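Local atomic coordinates of transketolase (Campylobacter jejuni, PDB entry 3L84), a protein that belongs to the transketolase family of thiamine diphosphate-dependent enzymes and forms a dimer whose subunits each combine two thiamine diphosphate-binding-type domains with a C-terminal domain. Residues D19-A24 / G257-E262; H144-L149 / D173-I178; F414-E419 / I456-T461; K503-P508 / S535-C540. All coordinates share one frame; numbering follows the deposited sequence.

Contact 1 (D19-A24 / G257-E262)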
loop_
_atom_site.group_PDB
_atom_site.type_symbol
_atom_site.label_atom_id
_atom_site.label_comp_id
_atom_site.label_asym_id
_atom_site.label_seq_id
_atom_site.Cartn_x
_atom_site.Cartn_y
_atom_site.Cartn_z
ATOM N N ASP A 19 13.970 27.329 -17.440
ATOM C CA ASP A 19 13.190 28.556 -17.467
ATOM C C ASP A 19 11.782 28.355 -16.927
ATOM O O ASP A 19 11.218 29.249 -16.288
ATOM C CB ASP A 19 13.098 29.148 -18.884
ATOM C CG ASP A 19 14.438 29.687 -19.419
ATOM O OD1 ASP A 19 15.374 29.947 -18.623
ATOM O OD2 ASP A 19 14.559 29.923 -20.650
HETATM N N MSE A 20 11.165 27.225 -17.239
HETATM C CA MSE A 20 9.830 26.890 -16.719
HETATM C C MSE A 20 9.779 26.795 -15.215
HETATM O O MSE A 20 8.940 27.315 -14.578
HETATM C CB MSE A 20 9.337 25.551 -17.286
HETATM C CG MSE A 20 9.018 25.613 -18.697
HETATM SE SE MSE A 20 8.844 23.838 -19.523
HETATM C CE MSE A 20 7.589 23.407 -18.346
ATOM N N VAL A 21 10.745 26.096 -14.674
ATOM C CA VAL A 21 10.858 25.939 -13.239
ATOM C C VAL A 21 11.141 27.282 -12.569
ATOM O O VAL A 21 10.573 27.627 -11.536
ATOM C CB VAL A 21 11.978 24.923 -12.905
ATOM C CG1 VAL A 21 12.314 24.912 -11.394
ATOM C CG2 VAL A 21 11.538 23.540 -13.367
ATOM N N GLN A 22 12.006 28.089 -13.178
ATOM C CA GLN A 22 12.387 29.352 -12.582
ATOM C C GLN A 22 11.199 30.323 -12.550
ATOM O O GLN A 22 10.958 30.971 -11.530
ATOM C CB GLN A 22 13.563 29.958 -13.331
ATOM C CG GLN A 22 14.293 31.038 -12.592
ATOM C CD GLN A 22 14.940 30.518 -11.336
ATOM O OE1 GLN A 22 15.528 29.433 -11.339
ATOM N NE2 GLN A 22 14.842 31.286 -10.238
ATOM N N LYS A 23 10.416 30.360 -13.629
ATOM C CA LYS A 23 9.253 31.242 -13.698
ATOM C C LYS A 23 8.218 30.825 -12.666
ATOM O O LYS A 23 7.584 31.679 -12.028
ATOM C CB LYS A 23 8.674 31.269 -15.117
ATOM C CG LYS A 23 7.520 32.275 -15.292
ATOM C CD LYS A 23 7.149 32.385 -16.783
ATOM C CE LYS A 23 6.053 33.424 -17.026
ATOM N NZ LYS A 23 4.740 33.108 -16.370
ATOM N N ALA A 24 8.026 29.512 -12.494
ATOM C CA ALA A 24 7.099 29.015 -11.476
ATOM C C ALA A 24 7.641 29.201 -10.055
ATOM O O ALA A 24 6.886 29.089 -9.083
ATOM C CB ALA A 24 6.804 27.520 -11.714
ATOM N N GLY A 257 15.036 19.391 -6.632
ATOM C CA GLY A 257 13.690 19.827 -6.328
ATOM C C GLY A 257 13.504 21.300 -6.039
ATOM O O GLY A 257 12.521 21.649 -5.386
ATOM N N ALA A 258 14.424 22.155 -6.483
ATOM C CA ALA A 258 14.263 23.584 -6.339
ATOM C C ALA A 258 14.809 24.256 -7.578
ATOM O O ALA A 258 15.704 23.735 -8.212
ATOM C CB ALA A 258 14.997 24.059 -5.131
ATOM N N PRO A 259 14.329 25.462 -7.870
ATOM C CA PRO A 259 14.849 26.232 -9.014
ATOM C C PRO A 259 16.366 26.391 -8.968
ATOM O O PRO A 259 16.969 26.476 -7.889
ATOM C CB PRO A 259 14.131 27.581 -8.885
ATOM C CG PRO A 259 12.844 27.256 -8.143
ATOM C CD PRO A 259 13.225 26.168 -7.176
ATOM N N LEU A 260 16.976 26.407 -10.146
ATOM C CA LEU A 260 18.429 26.548 -10.260
ATOM C C LEU A 260 18.912 27.909 -9.805
ATOM O O LEU A 260 20.069 28.038 -9.355
ATOM C CB LEU A 260 18.885 26.327 -11.701
ATOM C CG LEU A 260 18.610 24.936 -12.292
ATOM C CD1 LEU A 260 19.032 24.927 -13.748
ATOM C CD2 LEU A 260 19.320 23.831 -11.538
ATOM N N GLY A 261 18.080 28.936 -9.973
ATOM C CA GLY A 261 18.463 30.338 -9.696
ATOM C C GLY A 261 18.813 31.079 -10.969
ATOM O O GLY A 261 19.352 30.506 -11.912
ATOM N N GLU A 262 18.505 32.376 -10.989
ATOM C CA GLU A 262 18.686 33.220 -12.170
ATOM C C GLU A 262 20.148 33.284 -12.636
ATOM O O GLU A 262 20.450 33.166 -13.837
ATOM C CB GLU A 262 18.151 34.620 -11.898
ATOM C CG GLU A 262 16.639 34.644 -11.720
ATOM C CD GLU A 262 16.065 36.033 -11.509
ATOM O OE1 GLU A 262 16.811 37.046 -11.615
ATOM O OE2 GLU A 262 14.848 36.110 -11.212
HETATM O O HOH W 1 15.209 26.860 -12.454
HETATM O O HOH W 2 13.478 33.967 -10.191
#
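The last turn of helix 3-24 meets the loop that leads into helix 262-272, with V21 and Q22 on the helix touching P259, G261 and E262. The Q22 amide is the polar centre. Its CG lies anti to the backbone N (chi1 -163°), and the chain then bends at chi2, which carries the amide toward the loop. Q22 OE1 accepts from G261 N at 2.9 Å. The bond is moderately bent, with 147° at the hydrogen, and the donor sits tilted from the carbonyl plane. A water also donates to Q22 OE1 and accepts from L260 N at 2.9 Å. The oxygen is thus gripped by one direct and one water-mediated link to successive loop amides.

G261 is the N-cap residue of helix 262-272, so Q22 holds the backbone just where that helix begins. G261 has a positive phi of 100°, a backbone shape that suits glycine. The other end of the amide serves the first residue of the same helix. Q22 NE2 donates to a second water, and that water donates to E262 OE2 at 2.7 Å.

Apolar contact lies beside this polar group. V21 CG1 is 3.7 Å from P259 CA and 4.0 Å from P259 CG, the two side chains crossing at about a right angle. P259 CB also packs against Q22 OE1 at 3.4 Å. One turn back, D19 forms a salt bridge to K269 of helix 262-272 and accepts from the backbone N of F280. I265 of helix 262-272 touches the side chains of D19, Q22 and L260.

Contact 2 (H144-L149 / D173-I178)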
loop_
_atom_site.group_PDB
_atom_site.type_symbol
_atom_site.label_atom_id
_atom_site.label_comp_id
_atom_site.label_asym_id
_atom_site.label_seq_id
_atom_site.Cartn_x
_atom_site.Cartn_y
_atom_site.Cartn_z
ATOM N N HIS A 144 5.270 -1.925 -31.825
ATOM C CA HIS A 144 5.902 -0.712 -31.314
ATOM C C HIS A 144 6.702 -1.035 -30.038
ATOM O O HIS A 144 6.675 -2.153 -29.499
ATOM C CB HIS A 144 4.809 0.317 -31.025
ATOM C CG HIS A 144 3.881 -0.091 -29.939
ATOM N ND1 HIS A 144 4.166 0.082 -28.596
ATOM C CD2 HIS A 144 2.686 -0.733 -29.983
ATOM C CE1 HIS A 144 3.155 -0.374 -27.878
ATOM N NE2 HIS A 144 2.244 -0.886 -28.692
ATOM N N LYS A 145 7.447 -0.041 -29.587
ATOM C CA LYS A 145 8.219 -0.125 -28.343
ATOM C C LYS A 145 7.520 0.589 -27.208
ATOM O O LYS A 145 6.583 1.375 -27.414
ATOM C CB LYS A 145 9.606 0.473 -28.565
ATOM C CG LYS A 145 10.428 -0.247 -29.615
ATOM C CD LYS A 145 10.833 -1.662 -29.219
ATOM C CE LYS A 145 11.661 -2.363 -30.309
ATOM N NZ LYS A 145 11.938 -3.755 -29.903
ATOM N N ILE A 146 8.016 0.321 -26.000
ATOM C CA ILE A 146 7.632 1.011 -24.768
ATOM C C ILE A 146 8.914 1.470 -24.124
ATOM O O ILE A 146 9.790 0.636 -23.813
ATOM C CB ILE A 146 6.859 0.118 -23.802
ATOM C CG1 ILE A 146 5.547 -0.410 -24.437
ATOM C CG2 ILE A 146 6.565 0.902 -22.515
ATOM C CD1 ILE A 146 5.621 -1.541 -25.430
ATOM N N TYR A 147 9.107 2.778 -24.047
ATOM C CA TYR A 147 10.285 3.411 -23.444
ATOM C C TYR A 147 9.898 4.002 -22.113
ATOM O O TYR A 147 8.928 4.753 -22.006
ATOM C CB TYR A 147 10.819 4.541 -24.336
ATOM C CG TYR A 147 11.354 4.103 -25.667
ATOM C CD1 TYR A 147 12.629 3.561 -25.790
ATOM C CD2 TYR A 147 10.598 4.245 -26.831
ATOM C CE1 TYR A 147 13.134 3.204 -27.032
ATOM C CE2 TYR A 147 11.080 3.854 -28.067
ATOM C CZ TYR A 147 12.353 3.313 -28.168
ATOM O OH TYR A 147 12.914 2.909 -29.384
ATOM N N CYS A 148 10.646 3.676 -21.067
ATOM C CA CYS A 148 10.388 4.252 -19.766
ATOM C C CYS A 148 11.641 4.881 -19.225
ATOM O O CYS A 148 12.691 4.212 -19.214
ATOM C CB CYS A 148 9.949 3.151 -18.807
ATOM S SG CYS A 148 9.598 3.666 -17.135
ATOM N N LEU A 149 11.560 6.134 -18.792
ATOM C CA LEU A 149 12.680 6.773 -18.090
ATOM C C LEU A 149 12.420 6.702 -16.610
ATOM O O LEU A 149 11.347 7.056 -16.154
ATOM C CB LEU A 149 12.838 8.240 -18.494
ATOM C CG LEU A 149 13.505 8.584 -19.819
ATOM C CD1 LEU A 149 12.875 7.832 -21.005
ATOM C CD2 LEU A 149 13.440 10.115 -20.011
ATOM N N ASP A 173 10.212 -8.175 -25.021
ATOM C CA ASP A 173 11.262 -7.653 -25.879
ATOM C C ASP A 173 10.838 -6.438 -26.696
ATOM O O ASP A 173 11.440 -6.070 -27.697
ATOM C CB ASP A 173 11.786 -8.770 -26.796
ATOM C CG ASP A 173 10.716 -9.322 -27.720
ATOM O OD1 ASP A 173 9.582 -8.800 -27.788
ATOM O OD2 ASP A 173 11.041 -10.281 -28.473
ATOM N N ASN A 174 9.769 -5.819 -26.217
ATOM C CA ASN A 174 9.296 -4.517 -26.647
ATOM C C ASN A 174 9.509 -3.430 -25.606
ATOM O O ASN A 174 9.142 -2.277 -25.834
ATOM C CB ASN A 174 7.816 -4.602 -27.063
ATOM C CG ASN A 174 6.894 -5.135 -25.972
ATOM O OD1 ASN A 174 7.339 -5.599 -24.925
ATOM N ND2 ASN A 174 5.574 -5.097 -26.249
ATOM N N PHE A 175 10.123 -3.777 -24.486
ATOM C CA PHE A 175 10.260 -2.876 -23.333
ATOM C C PHE A 175 11.710 -2.447 -23.154
ATOM O O PHE A 175 12.605 -3.288 -23.008
ATOM C CB PHE A 175 9.786 -3.616 -22.076
ATOM C CG PHE A 175 9.910 -2.863 -20.779
ATOM C CD1 PHE A 175 9.541 -1.533 -20.688
ATOM C CD2 PHE A 175 10.412 -3.474 -19.671
ATOM C CE1 PHE A 175 9.628 -0.848 -19.472
ATOM C CE2 PHE A 175 10.494 -2.798 -18.459
ATOM C CZ PHE A 175 10.098 -1.490 -18.357
ATOM N N ILE A 176 11.927 -1.141 -23.103
ATOM C CA ILE A 176 13.232 -0.526 -22.936
ATOM C C ILE A 176 13.156 0.451 -21.771
ATOM O O ILE A 176 12.458 1.443 -21.833
ATOM C CB ILE A 176 13.706 0.154 -24.237
ATOM C CG1 ILE A 176 13.811 -0.850 -25.375
ATOM C CG2 ILE A 176 15.039 0.835 -24.007
ATOM C CD1 ILE A 176 14.082 -0.253 -26.762
ATOM N N LEU A 177 13.846 0.121 -20.693
ATOM C CA LEU A 177 13.878 0.876 -19.461
ATOM C C LEU A 177 15.208 1.611 -19.395
ATOM O O LEU A 177 16.273 0.998 -19.475
ATOM C CB LEU A 177 13.729 -0.079 -18.277
ATOM C CG LEU A 177 13.666 0.517 -16.892
ATOM C CD1 LEU A 177 12.523 1.484 -16.736
ATOM C CD2 LEU A 177 13.551 -0.618 -15.837
ATOM N N ILE A 178 15.172 2.915 -19.281
ATOM C CA ILE A 178 16.352 3.755 -19.223
ATOM C C ILE A 178 16.434 4.309 -17.806
ATOM O O ILE A 178 15.570 5.087 -17.375
ATOM C CB ILE A 178 16.296 4.888 -20.255
ATOM C CG1 ILE A 178 16.109 4.303 -21.630
ATOM C CG2 ILE A 178 17.545 5.767 -20.132
ATOM C CD1 ILE A 178 15.774 5.330 -22.716
HETATM O O HOH W 3 4.880 -4.234 -29.074
HETATM O O HOH W 4 13.466 -3.806 -27.631
#
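I146 to L149 pair with F175 to I178 as neighbouring parallel strands of the central sheet in the first thiamine diphosphate-binding domain. Four backbone hydrogen bonds join them. I146 N donates to N174 O, and I146 O accepts from I176 N. One step on, C148 N donates to I176 O, and C148 O accepts from I178 N at 2.8 Å. All four donors lie nearly along the C=O axis. CA-H...O contacts fill in between, as from Y147 CA to I176 O at 3.3 Å.

Apolar side chains meet on both faces. Y147 and I176 lie side by side, with Y147 CE1 3.6 Å from I176 CD1. L149 and I178 follow on that face. On the other, C148 SG is anti to the backbone N (chi1 179°) and reaches L177 CD1 at 3.7 Å. C148 CB meets the edge of the F175 ring at CE1, 4.1 Å away. I146 and N174 lie side by side there, with I146 CD1 3.6 Å from N174 ND2.

Polar contacts gather where the strands begin. K145 NZ makes a weak hydrogen bond to D173 O at 3.2 Å. Its main polar partner is K228 O. H144 ND1 donates to K145 O almost straight, at 176°, and H144 NE2 bonds Y404 OH. A water donates to H144 O and accepts from N174 ND2, which also bonds A127 O.

Strand 146-151 is flanked by strand 60-63 on its other edge, and helices 152-156 and 158-169 carry the chain across in a beta-alpha-beta crossover. Helix 118-137 touches C148 and F175, while helix 217-228 covers Y147 and I176.

Contact 3 (F414-E419 / I456-T461)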
loop_
_atom_site.group_PDB
_atom_site.type_symbol
_atom_site.label_atom_id
_atom_site.label_comp_id
_atom_site.label_asym_id
_atom_site.label_seq_id
_atom_site.Cartn_x
_atom_site.Cartn_y
_atom_site.Cartn_z
ATOM N N PHE A 414 -8.032 -10.364 -2.334
ATOM C CA PHE A 414 -8.873 -10.210 -1.154
ATOM C C PHE A 414 -8.976 -8.745 -0.796
ATOM O O PHE A 414 -8.010 -7.955 -0.938
ATOM C CB PHE A 414 -8.244 -10.905 0.066
ATOM C CG PHE A 414 -8.201 -12.428 0.020
ATOM C CD1 PHE A 414 -9.152 -13.174 -0.635
ATOM C CD2 PHE A 414 -7.185 -13.114 0.705
ATOM C CE1 PHE A 414 -9.099 -14.567 -0.641
ATOM C CE2 PHE A 414 -7.159 -14.509 0.696
ATOM C CZ PHE A 414 -8.115 -15.213 0.047
ATOM N N PHE A 415 -10.116 -8.345 -0.237
ATOM C CA PHE A 415 -10.316 -6.944 0.123
ATOM C C PHE A 415 -9.264 -6.465 1.120
ATOM O O PHE A 415 -8.840 -5.311 1.060
ATOM C CB PHE A 415 -11.743 -6.773 0.680
ATOM C CG PHE A 415 -12.241 -5.345 0.816
ATOM C CD1 PHE A 415 -11.840 -4.334 -0.050
ATOM C CD2 PHE A 415 -13.192 -5.048 1.783
ATOM C CE1 PHE A 415 -12.383 -3.053 0.060
ATOM C CE2 PHE A 415 -13.735 -3.781 1.875
ATOM C CZ PHE A 415 -13.316 -2.810 1.037
ATOM N N ILE A 416 -8.790 -7.310 2.041
ATOM C CA ILE A 416 -7.784 -6.823 2.962
ATOM C C ILE A 416 -6.501 -6.413 2.223
ATOM O O ILE A 416 -5.812 -5.457 2.622
ATOM C CB ILE A 416 -7.477 -7.884 4.038
ATOM C CG1 ILE A 416 -6.533 -7.335 5.099
ATOM C CG2 ILE A 416 -6.924 -9.165 3.453
ATOM C CD1 ILE A 416 -7.033 -6.038 5.777
ATOM N N PHE A 417 -6.169 -7.053 1.114
ATOM C CA PHE A 417 -4.974 -6.768 0.337
ATOM C C PHE A 417 -5.175 -5.699 -0.705
ATOM O O PHE A 417 -4.227 -5.338 -1.426
ATOM C CB PHE A 417 -4.331 -8.062 -0.221
ATOM C CG PHE A 417 -4.053 -9.050 0.812
ATOM C CD1 PHE A 417 -3.595 -8.641 2.079
ATOM C CD2 PHE A 417 -4.309 -10.385 0.590
ATOM C CE1 PHE A 417 -3.361 -9.564 3.113
ATOM C CE2 PHE A 417 -4.078 -11.313 1.646
ATOM C CZ PHE A 417 -3.641 -10.885 2.869
ATOM N N SER A 418 -6.367 -5.101 -0.748
ATOM C CA SER A 418 -6.542 -3.839 -1.464
ATOM C C SER A 418 -5.521 -2.813 -0.968
ATOM O O SER A 418 -5.092 -1.938 -1.719
ATOM C CB SER A 418 -7.952 -3.269 -1.308
ATOM O OG SER A 418 -8.231 -2.890 0.019
ATOM N N GLU A 419 -5.131 -2.929 0.293
ATOM C CA GLU A 419 -4.185 -1.948 0.858
ATOM C C GLU A 419 -2.829 -2.037 0.196
ATOM O O GLU A 419 -2.101 -1.035 0.163
ATOM C CB GLU A 419 -4.069 -2.089 2.363
ATOM C CG GLU A 419 -5.401 -1.878 3.045
ATOM C CD GLU A 419 -5.348 -1.568 4.515
ATOM O OE1 GLU A 419 -4.419 -2.050 5.208
ATOM O OE2 GLU A 419 -6.237 -0.842 4.983
ATOM N N ILE A 456 -11.773 -4.255 7.953
ATOM C CA ILE A 456 -12.509 -3.412 8.911
ATOM C C ILE A 456 -12.630 -1.999 8.356
ATOM O O ILE A 456 -13.740 -1.444 8.278
ATOM C CB ILE A 456 -11.813 -3.380 10.317
ATOM C CG1 ILE A 456 -11.710 -4.767 10.944
ATOM C CG2 ILE A 456 -12.521 -2.384 11.245
ATOM C CD1 ILE A 456 -13.024 -5.393 11.412
ATOM N N GLU A 457 -11.511 -1.414 7.959
ATOM C CA GLU A 457 -11.407 -0.001 7.569
ATOM C C GLU A 457 -11.373 0.245 6.054
ATOM O O GLU A 457 -11.379 1.400 5.613
ATOM C CB GLU A 457 -10.174 0.653 8.210
ATOM C CG GLU A 457 -8.821 0.186 7.724
ATOM C CD GLU A 457 -8.253 -1.080 8.379
ATOM O OE1 GLU A 457 -9.010 -2.036 8.722
ATOM O OE2 GLU A 457 -7.004 -1.185 8.492
ATOM N N GLN A 458 -11.332 -0.822 5.261
ATOM C CA GLN A 458 -11.117 -0.659 3.831
ATOM C C GLN A 458 -12.295 -0.055 3.100
ATOM O O GLN A 458 -12.099 0.657 2.111
ATOM C CB GLN A 458 -10.684 -1.987 3.214
ATOM C CG GLN A 458 -9.292 -2.447 3.655
ATOM C CD GLN A 458 -9.232 -2.925 5.097
ATOM O OE1 GLN A 458 -10.188 -3.507 5.600
ATOM N NE2 GLN A 458 -8.100 -2.731 5.759
ATOM N N LEU A 459 -13.516 -0.359 3.514
ATOM C CA LEU A 459 -14.683 0.261 2.905
ATOM C C LEU A 459 -14.599 1.772 3.073
ATOM O O LEU A 459 -14.885 2.537 2.135
ATOM C CB LEU A 459 -15.932 -0.330 3.543
ATOM C CG LEU A 459 -17.272 -0.246 2.887
ATOM C CD1 LEU A 459 -17.222 -0.792 1.442
ATOM C CD2 LEU A 459 -18.258 -1.068 3.704
ATOM N N SER A 460 -14.194 2.259 4.232
ATOM C CA SER A 460 -14.046 3.702 4.458
ATOM C C SER A 460 -13.028 4.310 3.496
ATOM O O SER A 460 -13.232 5.385 2.957
ATOM C CB SER A 460 -13.633 4.033 5.876
ATOM O OG SER A 460 -14.633 3.738 6.820
ATOM N N THR A 461 -11.889 3.646 3.314
ATOM C CA THR A 461 -10.860 4.104 2.392
ATOM C C THR A 461 -11.386 4.266 0.982
ATOM O O THR A 461 -11.205 5.328 0.380
ATOM C CB THR A 461 -9.682 3.160 2.359
ATOM O OG1 THR A 461 -9.088 3.111 3.665
ATOM C CG2 THR A 461 -8.634 3.541 1.320
HETATM O O HOH W 5 -7.207 1.122 3.425
#
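Q458, the first residue of helix 458-464, is packed against F415, I416, S418 and E419 around the start of helix 418-431. This is the tight part. Q458 CB sits over one face of the F415 ring, 3.7 Å from its centroid, in a CH-pi contact, and is offset toward the rim at CZ. Q458 CG touches S418 OG at 3.8 Å. The chain bends at chi2 (72°), and I416 CD1 meets the amide at NE2, 3.5 Å away. Both ends of this buried amide are bonded. Q458 NE2 donates to E419 OE2 at 2.8 Å, coming from above the carboxylate plane, and Q458 OE1 accepts from I456 N in its carbonyl plane. S418 OG is held by donating to F415 O at 2.7 Å.

The less closely packed side is also buried, but holds a water and two acidic groups. E419 OE2 accepts a hydrogen bond from the water, which also bonds T461 OG1. E457 OE2 lies only 3.6 Å from E419 OE2. Repulsion between these like charges is probably offset by K422 of the second subunit, which forms salt bridges to both, and by R426 of that subunit, which bonds E457.

The contact lies at the dimer interface, where T461 OG1 bonds T461 of the second subunit. Within the chain, it joins the turn after strand 408-414 to helix 458-464, with F439 of strand 436-440 touching F415 and S418.

Contact 4 (K503-P508 / S535-C540)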
loop_
_atom_site.group_PDB
_atom_site.type_symbol
_atom_site.label_atom_id
_atom_site.label_comp_id
_atom_site.label_asym_id
_atom_site.label_seq_id
_atom_site.Cartn_x
_atom_site.Cartn_y
_atom_site.Cartn_z
ATOM N N LYS A 503 -28.265 -14.271 1.271
ATOM C CA LYS A 503 -29.636 -14.570 0.913
ATOM C C LYS A 503 -30.118 -13.665 -0.186
ATOM O O LYS A 503 -29.986 -12.461 -0.157
ATOM C CB LYS A 503 -30.548 -14.413 2.121
ATOM C CG LYS A 503 -30.212 -15.322 3.288
ATOM C CD LYS A 503 -30.637 -16.792 3.104
ATOM C CE LYS A 503 -32.083 -16.978 2.646
ATOM N NZ LYS A 503 -32.547 -18.431 2.654
ATOM N N ALA A 504 -30.748 -14.257 -1.171
ATOM C CA ALA A 504 -31.331 -13.466 -2.238
ATOM C C ALA A 504 -32.403 -12.519 -1.693
ATOM O O ALA A 504 -33.198 -12.883 -0.814
ATOM C CB ALA A 504 -31.945 -14.407 -3.282
ATOM N N LEU A 505 -32.449 -11.302 -2.223
ATOM C CA LEU A 505 -33.413 -10.294 -1.831
ATOM C C LEU A 505 -34.694 -10.384 -2.626
ATOM O O LEU A 505 -34.763 -10.949 -3.715
ATOM C CB LEU A 505 -32.835 -8.879 -2.047
ATOM C CG LEU A 505 -31.517 -8.562 -1.367
ATOM C CD1 LEU A 505 -31.108 -7.113 -1.671
ATOM C CD2 LEU A 505 -31.603 -8.806 0.138
ATOM N N ASN A 506 -35.735 -9.808 -2.050
ATOM C CA ASN A 506 -36.930 -9.540 -2.798
ATOM C C ASN A 506 -36.737 -8.294 -3.667
ATOM O O ASN A 506 -35.761 -7.561 -3.520
ATOM C CB ASN A 506 -38.137 -9.463 -1.847
ATOM C CG ASN A 506 -38.411 -10.814 -1.171
ATOM O OD1 ASN A 506 -38.716 -11.807 -1.842
ATOM N ND2 ASN A 506 -38.239 -10.872 0.157
ATOM N N GLU A 507 -37.681 -8.033 -4.557
ATOM C CA GLU A 507 -37.515 -6.953 -5.523
ATOM C C GLU A 507 -37.601 -5.564 -4.861
ATOM O O GLU A 507 -38.235 -5.406 -3.830
ATOM C CB GLU A 507 -38.520 -7.094 -6.674
ATOM C CG GLU A 507 -38.177 -8.286 -7.614
ATOM C CD GLU A 507 -38.801 -8.207 -9.004
ATOM O OE1 GLU A 507 -38.149 -8.669 -9.994
ATOM O OE2 GLU A 507 -39.940 -7.696 -9.110
ATOM N N PRO A 508 -36.956 -4.551 -5.464
ATOM C CA PRO A 508 -37.063 -3.202 -4.920
ATOM C C PRO A 508 -38.522 -2.725 -4.815
ATOM O O PRO A 508 -39.354 -3.019 -5.692
ATOM C CB PRO A 508 -36.307 -2.355 -5.942
ATOM C CG PRO A 508 -35.393 -3.310 -6.615
ATOM C CD PRO A 508 -36.115 -4.586 -6.679
ATOM N N SER A 535 -23.655 -8.174 2.972
ATOM C CA SER A 535 -24.030 -9.250 3.869
ATOM C C SER A 535 -24.892 -8.838 5.040
ATOM O O SER A 535 -25.440 -9.723 5.693
ATOM C CB SER A 535 -22.796 -9.991 4.375
ATOM O OG SER A 535 -21.871 -9.068 4.963
ATOM N N GLU A 536 -25.038 -7.550 5.328
ATOM C CA GLU A 536 -25.881 -7.131 6.472
ATOM C C GLU A 536 -27.315 -6.806 6.120
ATOM O O GLU A 536 -28.120 -6.535 7.007
ATOM C CB GLU A 536 -25.196 -5.955 7.206
ATOM C CG GLU A 536 -24.054 -6.416 8.071
ATOM C CD GLU A 536 -22.906 -6.998 7.279
ATOM O OE1 GLU A 536 -22.209 -6.198 6.603
ATOM O OE2 GLU A 536 -22.691 -8.235 7.313
ATOM N N VAL A 537 -27.673 -6.850 4.844
ATOM C CA VAL A 537 -29.042 -6.479 4.460
ATOM C C VAL A 537 -30.065 -7.469 5.005
ATOM O O VAL A 537 -31.104 -7.098 5.525
ATOM C CB VAL A 537 -29.171 -6.314 2.909
ATOM C CG1 VAL A 537 -30.647 -6.101 2.493
ATOM C CG2 VAL A 537 -28.344 -5.145 2.439
ATOM N N TRP A 538 -29.763 -8.752 4.920
ATOM C CA TRP A 538 -30.692 -9.755 5.389
ATOM C C TRP A 538 -30.918 -9.627 6.898
ATOM O O TRP A 538 -32.048 -9.752 7.386
ATOM C CB TRP A 538 -30.123 -11.136 5.038
ATOM C CG TRP A 538 -31.112 -12.182 5.218
ATOM C CD1 TRP A 538 -31.113 -13.147 6.181
ATOM C CD2 TRP A 538 -32.286 -12.400 4.409
ATOM N NE1 TRP A 538 -32.219 -13.961 6.023
ATOM C CE2 TRP A 538 -32.946 -13.521 4.941
ATOM C CE3 TRP A 538 -32.838 -11.747 3.290
ATOM C CZ2 TRP A 538 -34.135 -14.014 4.386
ATOM C CZ3 TRP A 538 -34.003 -12.234 2.732
ATOM C CH2 TRP A 538 -34.644 -13.355 3.286
ATOM N N LEU A 539 -29.854 -9.343 7.652
ATOM C CA LEU A 539 -29.997 -9.116 9.096
ATOM C C LEU A 539 -30.997 -7.990 9.351
ATOM O O LEU A 539 -31.819 -8.063 10.280
ATOM C CB LEU A 539 -28.607 -8.784 9.707
ATOM C CG LEU A 539 -28.636 -8.265 11.129
ATOM C CD1 LEU A 539 -29.151 -9.274 12.131
ATOM C CD2 LEU A 539 -27.215 -7.827 11.527
ATOM N N CYS A 540 -30.911 -6.932 8.555
ATOM C CA CYS A 540 -31.838 -5.811 8.700
ATOM C C CYS A 540 -33.260 -6.175 8.285
ATOM O O CYS A 540 -34.205 -5.756 8.940
ATOM C CB CYS A 540 -31.363 -4.608 7.925
ATOM S SG CYS A 540 -29.880 -3.865 8.647
#
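V537 and W538, at the start of helix 537-549, receive K503 and L505 from the loop between strands 493-496 and 518-521. Just before the helix, S535 OG donates to E536 OE2 at 2.6 Å, on the syn side but tilted out of the carboxylate plane. E536 OE1 is engaged elsewhere, by a salt bridge to R472 and by the backbone N of A586.

V537 comes next. Its CG1 lies anti to the backbone N (chi1 173°) and meets L505 CD2 at 3.7 Å. The two side chains cross at about a right angle. L520 of strand 518-521 touches both of them.

W538 carries the largest share of the contact. Its indole presents one face to K503. K503 CG stands almost straight above the five-membered ring, 3.5 Å from its centroid and 4° off the normal, a CH-pi contact. K503 CB lies 3.5 Å from W538 CD2, where the two rings fuse. The lysine bends at chi2 and chi3. K503 CE passes W538 CZ2 at 4.0 Å, and NZ leads on to a salt bridge with D337. A504 O approaches W538 CZ3 at 3.7 Å. L505 CD2 lies at the indole edge, near its plane, 4.5 Å from W538 CE3.

From L539 on, the helix turns away, and C540 packs on strands 528-532 and 580-584. The loop is therefore held to the helix by dispersion between methylenes, methyls and an indole face, while the lysine charge is turned away from the indole and met by D337.

Overall arrangement
The four contacts follow one another along the three-domain subunit, except that contact 2 is nested in the chain loop closed by contact 1. Contacts 1 and 2 belong to the first thiamine diphosphate-binding domain, their centres about 30 Å apart, one near a helix end and the other in the central sheet. Contact 3 lies in the pyrimidine-binding domain, about 33 Å from contact 2 between centres. Contact 4 ties the loop between strands 493-496 and 518-521 to helix 537-549 of the C-terminal domain and comes within about 7 Å of contact 3 at the nearest atoms. Contact 3 reaches the second subunit. In transketolases the cofactor sits at the dimer interface, between domains of the two subunits.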